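Local atomic coordinates of metallo-beta-lactamase family protein (Thermus thermophilus, PDB entry 2ZO4), a protein that binds two zinc ions in a metallo-beta-lactamase fold and probably acts as a hydrolase. Residues D152-E157 with L163-T168; A177-L180 with V185-A188; A257-L262 with E297-E302. All blocks are in the same frame, centred on the assembly; numbering follows the deposited sequence.

Contact 1: D152-E157 with L163-T168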
loop_
_atom_site.group_PDB
_atom_site.type_symbol
_atom_site.label_atom_id
_atom_site.label_comp_id
_atom_site.label_asym_id
_atom_site.label_seq_id
_atom_site.Cartn_x
_atom_site.Cartn_y
_atom_site.Cartn_z
ATOM N N ASP A 152 14.963 -2.492 5.924
ATOM C CA ASP A 152 15.185 -3.252 4.695
ATOM C C ASP A 152 16.259 -4.315 4.915
ATOM O O ASP A 152 17.292 -4.042 5.530
ATOM C CB ASP A 152 15.580 -2.324 3.541
ATOM C CG ASP A 152 15.593 -3.034 2.189
ATOM O OD1 ASP A 152 14.668 -3.826 1.911
ATOM O OD2 ASP A 152 16.530 -2.793 1.395
ATOM N N GLY A 153 16.001 -5.528 4.430
ATOM C CA GLY A 153 16.977 -6.617 4.505
ATOM C C GLY A 153 17.051 -7.348 5.837
ATOM O O GLY A 153 17.828 -8.293 5.985
ATOM N N GLU A 154 16.256 -6.920 6.814
ATOM C CA GLU A 154 16.246 -7.611 8.100
ATOM C C GLU A 154 15.515 -8.950 7.997
ATOM O O GLU A 154 14.668 -9.147 7.123
ATOM C CB GLU A 154 15.704 -6.729 9.232
ATOM C CG GLU A 154 14.207 -6.724 9.438
ATOM C CD GLU A 154 13.830 -6.232 10.832
ATOM O OE1 GLU A 154 13.403 -5.071 10.958
ATOM O OE2 GLU A 154 13.991 -6.994 11.807
ATOM N N ALA A 155 15.886 -9.869 8.879
ATOM C CA ALA A 155 15.358 -11.219 8.866
ATOM C C ALA A 155 14.543 -11.463 10.126
ATOM O O ALA A 155 15.022 -11.240 11.242
ATOM C CB ALA A 155 16.489 -12.221 8.759
ATOM N N LEU A 156 13.309 -11.916 9.931
ATOM C CA LEU A 156 12.408 -12.198 11.036
ATOM C C LEU A 156 12.100 -13.688 11.122
ATOM O O LEU A 156 11.803 -14.332 10.112
ATOM C CB LEU A 156 11.102 -11.405 10.883
ATOM C CG LEU A 156 11.150 -9.877 10.749
ATOM C CD1 LEU A 156 9.847 -9.366 10.152
ATOM C CD2 LEU A 156 11.426 -9.193 12.077
ATOM N N GLU A 157 12.182 -14.230 12.330
ATOM C CA GLU A 157 11.738 -15.591 12.590
ATOM C C GLU A 157 10.328 -15.508 13.141
ATOM O O GLU A 157 10.115 -15.059 14.270
ATOM C CB GLU A 157 12.663 -16.305 13.576
ATOM C CG GLU A 157 13.846 -16.981 12.920
ATOM C CD GLU A 157 14.941 -16.008 12.568
ATOM O OE1 GLU A 157 15.794 -15.730 13.436
ATOM O OE2 GLU A 157 14.956 -15.524 11.418
ATOM N N LEU A 163 11.333 -14.792 7.332
ATOM C CA LEU A 163 10.823 -13.783 6.411
ATOM C C LEU A 163 11.839 -12.666 6.213
ATOM O O LEU A 163 12.327 -12.092 7.184
ATOM C CB LEU A 163 9.519 -13.192 6.957
ATOM C CG LEU A 163 8.225 -14.008 6.863
ATOM C CD1 LEU A 163 8.236 -15.236 7.766
ATOM C CD2 LEU A 163 7.045 -13.123 7.199
ATOM N N ARG A 164 12.147 -12.357 4.958
ATOM C CA ARG A 164 13.035 -11.249 4.641
ATOM C C ARG A 164 12.211 -9.998 4.371
ATOM O O ARG A 164 11.308 -10.013 3.531
ATOM C CB ARG A 164 13.906 -11.580 3.423
ATOM C CG ARG A 164 14.949 -10.510 3.074
ATOM C CD ARG A 164 16.126 -10.508 4.051
ATOM N NE ARG A 164 16.880 -11.761 3.979
ATOM C CZ ARG A 164 17.872 -12.104 4.799
ATOM N NH1 ARG A 164 18.259 -11.291 5.775
ATOM N NH2 ARG A 164 18.480 -13.274 4.637
ATOM N N VAL A 165 12.528 -8.920 5.082
ATOM C CA VAL A 165 11.855 -7.637 4.882
ATOM C C VAL A 165 12.413 -6.922 3.650
ATOM O O VAL A 165 13.609 -6.616 3.576
ATOM C CB VAL A 165 11.950 -6.731 6.138
ATOM C CG1 VAL A 165 11.218 -5.393 5.913
ATOM C CG2 VAL A 165 11.367 -7.446 7.345
ATOM N N LEU A 166 11.539 -6.671 2.678
ATOM C CA LEU A 166 11.931 -5.966 1.461
ATOM C C LEU A 166 11.220 -4.630 1.381
ATOM O O LEU A 166 10.025 -4.576 1.100
ATOM C CB LEU A 166 11.616 -6.792 0.212
ATOM C CG LEU A 166 12.046 -8.257 0.123
ATOM C CD1 LEU A 166 11.500 -8.842 -1.163
ATOM C CD2 LEU A 166 13.569 -8.416 0.191
ATOM N N TRP A 167 11.964 -3.559 1.644
ATOM C CA TRP A 167 11.450 -2.206 1.508
ATOM C C TRP A 167 11.167 -1.947 0.038
ATOM O O TRP A 167 12.067 -2.020 -0.811
ATOM C CB TRP A 167 12.448 -1.188 2.065
ATOM C CG TRP A 167 12.008 0.252 1.989
ATOM C CD1 TRP A 167 10.750 0.745 2.204
ATOM C CD2 TRP A 167 12.839 1.385 1.706
ATOM N NE1 TRP A 167 10.746 2.115 2.061
ATOM C CE2 TRP A 167 12.015 2.534 1.757
ATOM C CE3 TRP A 167 14.203 1.542 1.415
ATOM C CZ2 TRP A 167 12.508 3.825 1.525
ATOM C CZ3 TRP A 167 14.694 2.829 1.177
ATOM C CH2 TRP A 167 13.846 3.951 1.233
ATOM N N THR A 168 9.897 -1.689 -0.253
ATOM C CA THR A 168 9.422 -1.489 -1.619
ATOM C C THR A 168 8.568 -0.215 -1.697
ATOM O O THR A 168 7.338 -0.290 -1.832
ATOM C CB THR A 168 8.626 -2.717 -2.119
ATOM O OG1 THR A 168 7.880 -3.279 -1.031
ATOM C CG2 THR A 168 9.576 -3.786 -2.685
#
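Leu163 exchanges two backbone bonds with Leu156, and both run close to straight: Leu156 N to Leu163 O and Leu163 N to Leu156 O each measure 2.9 Å. This antiparallel hydrogen-bonded pair sets both leucines on one face of the sheet, where they meet Leu67 of strand 65-68. On the other face Arg164 forms a non-hydrogen-bonded pair with Ala155. With CG anti to the backbone N (chi1 -176°) and bends at chi2 and chi3, its chain folds over the first segment, and Arg164 NH1 gives a bond of 3.0 Å to Gly153 O at the guanidinium edge. Ala155 CB approaches the same NH1 obliquely, while NE turns to Glu181 in a salt bridge. Val165 carries the next backbone bonds: its N points almost perfectly straight (179°) at Glu154 O, 3.0 Å away, and its O accepts Gly153 N. Val165 CG2 touches Glu154 CG at 3.6 Å and, from another side, Leu156 CD1 at 3.7 Å, the glutamate lying alongside the valine and pointing the same way; the far end of Glu154 binds Arg151 N. Trp167 N then donates to Asp152 OD1 over 2.7 Å, meeting the oxygen 39° above the carboxylate plane. The indole leads off to stack on His92 and to donate from NE1 to Asp173 O. Because Asp152 OD1 also takes Arg220 of helix 210-222 in a salt bridge, two donors grip one oxygen; the carboxylate thus extends the pairing ahead of the point where the first segment joins the sheet, and the nearby arginine would be expected to favour its negative charge.

Contact 2: A177-L180 with V185-A188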
loop_
_atom_site.group_PDB
_atom_site.type_symbol
_atom_site.label_atom_id
_atom_site.label_comp_id
_atom_site.label_asym_id
_atom_site.label_seq_id
_atom_site.Cartn_x
_atom_site.Cartn_y
_atom_site.Cartn_z
ATOM N N ALA A 177 7.421 -5.605 1.616
ATOM C CA ALA A 177 7.005 -6.972 1.298
ATOM C C ALA A 177 7.746 -7.935 2.222
ATOM O O ALA A 177 8.804 -7.599 2.761
ATOM C CB ALA A 177 7.295 -7.300 -0.159
ATOM N N PHE A 178 7.189 -9.126 2.413
ATOM C CA PHE A 178 7.813 -10.131 3.260
ATOM C C PHE A 178 8.102 -11.376 2.438
ATOM O O PHE A 178 7.188 -12.006 1.900
ATOM C CB PHE A 178 6.944 -10.440 4.486
ATOM C CG PHE A 178 6.693 -9.239 5.365
ATOM C CD1 PHE A 178 7.624 -8.857 6.327
ATOM C CD2 PHE A 178 5.527 -8.481 5.218
ATOM C CE1 PHE A 178 7.402 -7.735 7.138
ATOM C CE2 PHE A 178 5.293 -7.357 6.025
ATOM C CZ PHE A 178 6.232 -6.987 6.985
ATOM N N TYR A 179 9.386 -11.712 2.336
ATOM C CA TYR A 179 9.846 -12.769 1.440
ATOM C C TYR A 179 10.370 -13.993 2.186
ATOM O O TYR A 179 11.292 -13.897 3.005
ATOM C CB TYR A 179 10.907 -12.218 0.479
ATOM C CG TYR A 179 11.338 -13.170 -0.629
ATOM C CD1 TYR A 179 10.401 -13.880 -1.380
ATOM C CD2 TYR A 179 12.690 -13.331 -0.941
ATOM C CE1 TYR A 179 10.805 -14.745 -2.407
ATOM C CE2 TYR A 179 13.102 -14.189 -1.959
ATOM C CZ TYR A 179 12.154 -14.886 -2.690
ATOM O OH TYR A 179 12.563 -15.729 -3.697
ATOM N N LEU A 180 9.755 -15.137 1.897
ATOM C CA LEU A 180 10.186 -16.426 2.429
ATOM C C LEU A 180 11.182 -17.012 1.438
ATOM O O LEU A 180 10.798 -17.628 0.443
ATOM C CB LEU A 180 8.986 -17.363 2.625
ATOM C CG LEU A 180 8.045 -17.105 3.811
ATOM C CD1 LEU A 180 7.243 -15.810 3.651
ATOM C CD2 LEU A 180 7.101 -18.274 3.979
ATOM N N VAL A 185 8.494 -17.809 -1.709
ATOM C CA VAL A 185 7.138 -17.281 -1.612
ATOM C C VAL A 185 7.210 -15.825 -1.153
ATOM O O VAL A 185 7.785 -15.523 -0.099
ATOM C CB VAL A 185 6.265 -18.129 -0.649
ATOM C CG1 VAL A 185 4.946 -17.417 -0.330
ATOM C CG2 VAL A 185 6.000 -19.514 -1.247
ATOM N N LEU A 186 6.644 -14.938 -1.971
ATOM C CA LEU A 186 6.641 -13.507 -1.696
ATOM C C LEU A 186 5.272 -13.050 -1.228
ATOM O O LEU A 186 4.274 -13.235 -1.927
ATOM C CB LEU A 186 7.045 -12.715 -2.946
ATOM C CG LEU A 186 7.010 -11.177 -2.880
ATOM C CD1 LEU A 186 7.993 -10.631 -1.844
ATOM C CD2 LEU A 186 7.286 -10.565 -4.248
ATOM N N LEU A 187 5.232 -12.457 -0.039
ATOM C CA LEU A 187 4.031 -11.798 0.445
ATOM C C LEU A 187 4.215 -10.338 0.064
ATOM O O LEU A 187 4.869 -9.570 0.779
ATOM C CB LEU A 187 3.857 -12.001 1.962
ATOM C CG LEU A 187 3.855 -13.465 2.435
ATOM C CD1 LEU A 187 3.790 -13.556 3.959
ATOM C CD2 LEU A 187 2.715 -14.276 1.792
ATOM N N ALA A 188 3.647 -9.981 -1.086
ATOM C CA ALA A 188 4.006 -8.762 -1.805
ATOM C C ALA A 188 3.333 -7.487 -1.310
ATOM O O ALA A 188 3.740 -6.392 -1.693
ATOM C CB ALA A 188 3.745 -8.945 -3.303
#
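Phe178 and Leu187 form a hydrogen-bonded antiparallel pair, with Phe178 N to Leu187 O at 2.9 Å and Leu187 N to Phe178 O at 2.8 Å. Leu180 and Val185 repeat the pattern less evenly: Leu180 N reaches Val185 O in 2.8 Å, whereas the return bond from Val185 N to Leu180 O stretches to 3.2 Å and bends to 142°. Between them sits the non-hydrogen-bonded pair of Tyr179 and Leu186. The CG of Tyr179 swings anti to the backbone N (chi1 -172°), which carries the ring back across the partner strand; Tyr179 CD1 comes within 3.3 Å of Val185 O, and Leu186 N lies in the ring plane at its edge. Leu186 CD1 fills in beside the ring, 3.8 Å from Ala177 CB. On the face of Phe178 and Leu180, Leu187 CD1 meets Leu180 CD1 at 4.1 Å, and Leu163 from strand 161-167 packs on both Phe178 and Leu180. On the opposite face of the sheet, Tyr179 touches Leu166, Leu224 and Ala226. Further out, Leu186 makes backbone bonds to Val228 and Tyr230, fastening the hairpin to strand 228-231, while strand 161-167 bonds to the opposite margin. A buried, almost wholly apolar hairpin at the heart of the second sheet is characteristic of the alpha-beta/beta-alpha sandwich of the metallo-beta-lactamase fold, and its second strand runs on toward the zinc ligand Asp190.

Contact 3: A257-L262 with E297-E302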
loop_
_atom_site.group_PDB
_atom_site.type_symbol
_atom_site.label_atom_id
_atom_site.label_comp_id
_atom_site.label_asym_id
_atom_site.label_seq_id
_atom_site.Cartn_x
_atom_site.Cartn_y
_atom_site.Cartn_z
ATOM N N ALA A 257 0.282 8.395 -22.203
ATOM C CA ALA A 257 -1.119 8.826 -22.229
ATOM C C ALA A 257 -1.313 10.200 -21.590
ATOM O O ALA A 257 -2.083 11.016 -22.095
ATOM C CB ALA A 257 -2.013 7.798 -21.559
ATOM N N LEU A 258 -0.607 10.455 -20.487
ATOM C CA LEU A 258 -0.686 11.742 -19.802
ATOM C C LEU A 258 -0.092 12.870 -20.652
ATOM O O LEU A 258 -0.667 13.956 -20.742
ATOM C CB LEU A 258 -0.008 11.670 -18.425
ATOM C CG LEU A 258 0.065 12.921 -17.541
ATOM C CD1 LEU A 258 -1.299 13.567 -17.332
ATOM C CD2 LEU A 258 0.697 12.573 -16.197
ATOM N N LEU A 259 1.058 12.604 -21.268
ATOM C CA LEU A 259 1.694 13.561 -22.180
ATOM C C LEU A 259 0.764 13.978 -23.326
ATOM O O LEU A 259 0.716 15.152 -23.688
ATOM C CB LEU A 259 3.009 12.995 -22.729
ATOM C CG LEU A 259 4.189 12.961 -21.749
ATOM C CD1 LEU A 259 5.343 12.138 -22.298
ATOM C CD2 LEU A 259 4.652 14.370 -21.392
ATOM N N ALA A 260 0.020 13.014 -23.866
ATOM C CA ALA A 260 -0.933 13.253 -24.947
ATOM C C ALA A 260 -2.110 14.118 -24.494
ATOM O O ALA A 260 -2.618 14.935 -25.265
ATOM C CB ALA A 260 -1.429 11.930 -25.519
ATOM N N LEU A 261 -2.528 13.943 -23.241
ATOM C CA LEU A 261 -3.617 14.730 -22.651
ATOM C C LEU A 261 -3.260 16.206 -22.440
ATOM O O LEU A 261 -4.144 17.044 -22.245
ATOM C CB LEU A 261 -4.075 14.109 -21.327
ATOM C CG LEU A 261 -4.808 12.765 -21.381
ATOM C CD1 LEU A 261 -4.980 12.210 -19.982
ATOM C CD2 LEU A 261 -6.157 12.881 -22.090
ATOM N N LEU A 262 -1.967 16.516 -22.480
ATOM C CA LEU A 262 -1.511 17.887 -22.310
ATOM C C LEU A 262 -1.410 18.634 -23.644
ATOM O O LEU A 262 -0.373 19.218 -23.967
ATOM C CB LEU A 262 -0.189 17.927 -21.534
ATOM C CG LEU A 262 -0.238 17.585 -20.039
ATOM C CD1 LEU A 262 1.164 17.478 -19.482
ATOM C CD2 LEU A 262 -1.052 18.609 -19.247
ATOM N N GLU A 297 4.479 14.790 -11.574
ATOM C CA GLU A 297 5.703 15.195 -10.881
ATOM C C GLU A 297 6.917 14.376 -11.320
ATOM O O GLU A 297 8.052 14.859 -11.277
ATOM C CB GLU A 297 5.510 15.173 -9.360
ATOM C CG GLU A 297 4.692 16.365 -8.838
ATOM C CD GLU A 297 5.334 17.717 -9.164
ATOM O OE1 GLU A 297 6.304 18.097 -8.483
ATOM O OE2 GLU A 297 4.866 18.402 -10.097
ATOM N N TYR A 298 6.664 13.145 -11.757
ATOM C CA TYR A 298 7.683 12.315 -12.383
ATOM C C TYR A 298 8.130 12.937 -13.710
ATOM O O TYR A 298 9.330 13.030 -13.992
ATOM C CB TYR A 298 7.136 10.902 -12.609
ATOM C CG TYR A 298 8.128 9.926 -13.202
ATOM C CD1 TYR A 298 8.936 9.143 -12.381
ATOM C CD2 TYR A 298 8.243 9.772 -14.584
ATOM C CE1 TYR A 298 9.841 8.246 -12.917
ATOM C CE2 TYR A 298 9.150 8.871 -15.134
ATOM C CZ TYR A 298 9.940 8.113 -14.295
ATOM O OH TYR A 298 10.831 7.216 -14.830
ATOM N N LEU A 299 7.155 13.362 -14.512
ATOM C CA LEU A 299 7.422 13.993 -15.804
ATOM C C LEU A 299 8.113 15.345 -15.656
ATOM O O LEU A 299 8.972 15.698 -16.468
ATOM C CB LEU A 299 6.129 14.152 -16.610
ATOM C CG LEU A 299 5.478 12.872 -17.156
ATOM C CD1 LEU A 299 4.135 13.184 -17.790
ATOM C CD2 LEU A 299 6.387 12.156 -18.148
ATOM N N ARG A 300 7.735 16.091 -14.617
ATOM C CA ARG A 300 8.307 17.408 -14.357
ATOM C C ARG A 300 9.763 17.299 -13.937
ATOM O O ARG A 300 10.596 18.101 -14.362
ATOM C CB ARG A 300 7.490 18.170 -13.303
ATOM C CG ARG A 300 7.763 19.676 -13.292
ATOM C CD ARG A 300 6.769 20.450 -12.434
ATOM N NE ARG A 300 6.899 20.171 -11.003
ATOM C CZ ARG A 300 7.833 20.692 -10.209
ATOM N NH1 ARG A 300 8.756 21.523 -10.692
ATOM N NH2 ARG A 300 7.856 20.371 -8.922
ATOM N N GLU A 301 10.067 16.293 -13.120
ATOM C CA GLU A 301 11.438 16.039 -12.675
ATOM C C GLU A 301 12.342 15.697 -13.858
ATOM O O GLU A 301 13.503 16.098 -13.893
ATOM C CB GLU A 301 11.473 14.933 -11.611
ATOM C CG GLU A 301 12.792 14.832 -10.834
ATOM C CD GLU A 301 13.851 13.997 -11.547
ATOM O OE1 GLU A 301 13.493 13.161 -12.406
ATOM O OE2 GLU A 301 15.051 14.166 -11.240
ATOM N N GLU A 302 11.798 14.966 -14.826
ATOM C CA GLU A 302 12.518 14.653 -16.063
ATOM C C GLU A 302 12.621 15.854 -17.007
ATOM O O GLU A 302 13.378 15.820 -17.977
ATOM C CB GLU A 302 11.855 13.481 -16.789
ATOM C CG GLU A 302 12.025 12.146 -16.087
ATOM C CD GLU A 302 11.523 10.975 -16.911
ATOM O OE1 GLU A 302 10.709 11.183 -17.836
ATOM O OE2 GLU A 302 11.943 9.836 -16.625
#
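Leu299 meets Leu258 and Leu259 through aliphatic carbon alone, and the flat groups of the two segments stand aside from this meeting point. The guanidinium of Arg300 has the carboxyl carbon of Glu297 at its edge and in its plane: one turn earlier on the same helix, the glutamate is gripped side-on by two nitrogens, one for each oxygen. Arg300 NE donates to Glu297 OE2 over 2.8 Å at an N-H...O angle of 170°, the oxygen lying in the guanidinium plane. The second bond, from Arg300 NH2 to Glu297 OE1, is also 2.8 Å and uses the syn lone pair, though the oxygen sits a little out of the guanidinium plane. Glu297 OE2 is also hydrogen-bonded to the hydroxyl of Tyr314, so the clasp is tied to strand 313-316, and both flat groups are held against rotation.

The contact itself rests on one methyl. Leu299 has CG anti to its carbonyl carbon (chi1 -70°), and its CD1 reaches into the angle between two consecutive residues of the other helix. Leu299 CD1 lies 3.8 Å from both Leu258 CD2 and Leu259 CD2. The Leu258 and Leu299 side chains lie alongside each other, pointing opposite ways, while Leu259 meets Leu299 at a slant. With the CA atoms of Leu259 and Leu299 8.6 Å apart, the helices meet only through these side chains here, and the buried area is small.

Neighbouring elements fill in round the trio in the C-terminal part of the chain. Val305 of strand 305-308 packs on both Leu259 and Leu299, and Leu275 of helix 268-275 on Leu258, so that Val305 and Leu275 extend the apolar contact between the last turns of helices 240-261 and 286-301; Tyr298 faces elsewhere, touching Leu211, Lys212 and Leu215 of helix 210-222.

Contacts 1 and 2 are successive hairpins of one sheet, with centres about 9 Å apart, joined where strands 161-167 and 176-180 run side by side: Arg164 N to Tyr179 O is 2.6 Å and Leu166 O to Ala177 N 2.8 Å, both probable hydrogen bonds. Both lie in the sheet near the dinuclear zinc site without touching it. The Trp167 side chain lies about 13 Å from a zinc ion and that of Ala188 about 11 Å, and the chain leaves these hairpins toward the zinc ligands His171 and Asp190. Contact 3 is remote, its centre about 34 Å from that of contact 1 and about 32 Å from that of contact 2, and belongs to the C-terminal helical region, away from the metals.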